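Local coordinates for protein ORF10 (Moritella marina, PDB 6RIW) that forms the ketosynthase-chain length factor didomain of a polyunsaturated fatty acid synthase, probably catalysing the condensations that lengthen the growing acyl chain, at residues Leu119-Phe124 and Gly173-Leu178. Residues are numbered along the deposited sequence; the frame is centred on the assembly and turned at random.
Sequences LGNLSF and GYPAAL
L119, on strand 115-120, reaches into the first turn of the helix that starts at Y174, meeting P175 and A176 together. With CG anti to the backbone N (chi1 178°), the branched end is carried past A176 to P175, and CD2 lies 3.8 Å from CB of P175, the leucine side chain and the proline ring crossing at about a right angle. The same methyl is 3.9 Å from the backbone N of A176. Lower on the side chain, L119 CB faces A176 CB at 4.1 Å, and a residue as small as alanine suits this place because the helix comes close, with the two CA atoms 5.9 Å apart. Both segments belong to the N-terminal part of the ketosynthase, which has the thiolase-like fold: strand 115-120 runs parallel to its neighbours 189-193 and 217-224, and helix 174-183 packs on the side toward which L119 and N121 point their side chains. Proline fits the first turn of a helix, where its missing N-H costs no helical hydrogen bond, and its ring gives a compact apolar surface. N121, also with CG anti to N (chi1 -171°), brings its amide crosswise to that ring, ND2 lying 4.0 Å from P175 CG. This touch is van der Waals packing; the amide's polarity is used next door, where ND2 donates to the carbonyl O of A172 and weakly to that of V171, tying N121 to the residues that lead into the helix. L89 of helix 88-104 touches both N121 and P175.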
loop_
_atom_site.group_PDB
_atom_site.type_symbol
_atom_site.label_atom_id
_atom_site.label_comp_id
_atom_site.label_asym_id
_atom_site.label_seq_id
_atom_site.Cartn_x
_atom_site.Cartn_y
_atom_site.Cartn_z
ATOM N N LEU A 119 -2.191 2.038 9.382
ATOM C CA LEU A 119 -3.135 1.078 8.816
ATOM C C LEU A 119 -2.424 0.200 7.796
ATOM O O LEU A 119 -1.935 0.713 6.790
ATOM C CB LEU A 119 -4.301 1.814 8.137
ATOM C CG LEU A 119 -5.357 0.955 7.438
ATOM C CD1 LEU A 119 -6.209 0.265 8.491
ATOM C CD2 LEU A 119 -6.213 1.830 6.493
ATOM N N GLY A 120 -2.387 -1.113 8.028
ATOM C CA GLY A 120 -1.941 -2.019 6.972
ATOM C C GLY A 120 -3.008 -2.139 5.889
ATOM O O GLY A 120 -4.206 -2.213 6.177
ATOM N N ASN A 121 -2.573 -2.163 4.621
ATOM C CA ASN A 121 -3.540 -2.101 3.525
ATOM C C ASN A 121 -2.904 -2.607 2.229
ATOM O O ASN A 121 -1.709 -2.416 2.003
ATOM C CB ASN A 121 -4.046 -0.661 3.349
ATOM C CG ASN A 121 -5.202 -0.552 2.378
ATOM O OD1 ASN A 121 -5.916 -1.521 2.118
ATOM N ND2 ASN A 121 -5.383 0.642 1.814
ATOM N N LEU A 122 -3.716 -3.268 1.394
ATOM C CA LEU A 122 -3.288 -3.727 0.070
ATOM C C LEU A 122 -3.351 -2.593 -0.947
ATOM O O LEU A 122 -4.280 -1.784 -0.934
ATOM C CB LEU A 122 -4.200 -4.862 -0.420
ATOM C CG LEU A 122 -4.057 -6.200 0.295
ATOM C CD1 LEU A 122 -5.261 -7.125 0.044
ATOM C CD2 LEU A 122 -2.753 -6.866 -0.141
ATOM N N SER A 123 -2.377 -2.550 -1.855
ATOM C CA SER A 123 -2.414 -1.612 -2.971
ATOM C C SER A 123 -3.036 -2.242 -4.204
ATOM O O SER A 123 -2.486 -2.109 -5.300
ATOM C CB SER A 123 -0.996 -1.115 -3.276
ATOM O OG SER A 123 -0.539 -0.280 -2.228
ATOM N N PHE A 124 -4.160 -2.955 -4.047
ATOM C CA PHE A 124 -4.833 -3.652 -5.145
ATOM C C PHE A 124 -6.119 -2.939 -5.537
ATOM O O PHE A 124 -6.737 -2.270 -4.707
ATOM C CB PHE A 124 -5.236 -5.064 -4.727
ATOM C CG PHE A 124 -4.103 -6.048 -4.597
ATOM C CD1 PHE A 124 -2.825 -5.748 -5.018
ATOM C CD2 PHE A 124 -4.363 -7.298 -4.050
ATOM C CE1 PHE A 124 -1.813 -6.686 -4.895
ATOM C CE2 PHE A 124 -3.363 -8.243 -3.925
ATOM C CZ PHE A 124 -2.081 -7.930 -4.358
ATOM N N GLY A 173 -3.478 4.925 0.430
ATOM C CA GLY A 173 -3.210 5.769 1.583
ATOM C C GLY A 173 -4.420 6.483 2.166
ATOM O O GLY A 173 -4.547 6.607 3.388
ATOM N N TYR A 174 -5.321 6.959 1.310
ATOM C CA TYR A 174 -6.473 7.719 1.802
ATOM C C TYR A 174 -7.284 7.017 2.894
ATOM O O TYR A 174 -7.805 7.723 3.777
ATOM C CB TYR A 174 -7.385 8.086 0.622
ATOM C CG TYR A 174 -8.536 8.987 1.015
ATOM C CD1 TYR A 174 -8.303 10.251 1.550
ATOM C CD2 TYR A 174 -9.862 8.564 0.848
ATOM C CE1 TYR A 174 -9.374 11.091 1.916
ATOM C CE2 TYR A 174 -10.934 9.384 1.217
ATOM C CZ TYR A 174 -10.680 10.644 1.749
ATOM O OH TYR A 174 -11.745 11.460 2.102
ATOM N N PRO A 175 -7.452 5.690 2.906
ATOM C CA PRO A 175 -8.236 5.087 4.005
ATOM C C PRO A 175 -7.716 5.441 5.390
ATOM O O PRO A 175 -8.519 5.607 6.320
ATOM C CB PRO A 175 -8.135 3.584 3.722
ATOM C CG PRO A 175 -8.061 3.537 2.187
ATOM C CD PRO A 175 -7.162 4.705 1.845
ATOM N N ALA A 176 -6.394 5.565 5.558
ATOM C CA ALA A 176 -5.867 5.963 6.860
ATOM C C ALA A 176 -6.190 7.426 7.168
ATOM O O ALA A 176 -6.526 7.766 8.306
ATOM C CB ALA A 176 -4.359 5.728 6.916
ATOM N N ALA A 177 -6.086 8.307 6.172
ATOM C CA ALA A 177 -6.450 9.704 6.392
ATOM C C ALA A 177 -7.948 9.855 6.622
ATOM O O ALA A 177 -8.377 10.739 7.367
ATOM C CB ALA A 177 -6.002 10.558 5.196
ATOM N N LEU A 178 -8.757 9.014 5.982
ATOM C CA LEU A 178 -10.193 9.090 6.183
ATOM C C LEU A 178 -10.565 8.675 7.597
ATOM O O LEU A 178 -11.426 9.302 8.231
ATOM C CB LEU A 178 -10.902 8.201 5.172
ATOM C CG LEU A 178 -12.409 8.081 5.372
ATOM C CD1 LEU A 178 -13.058 9.317 4.837
ATOM C CD2 LEU A 178 -12.938 6.876 4.619
#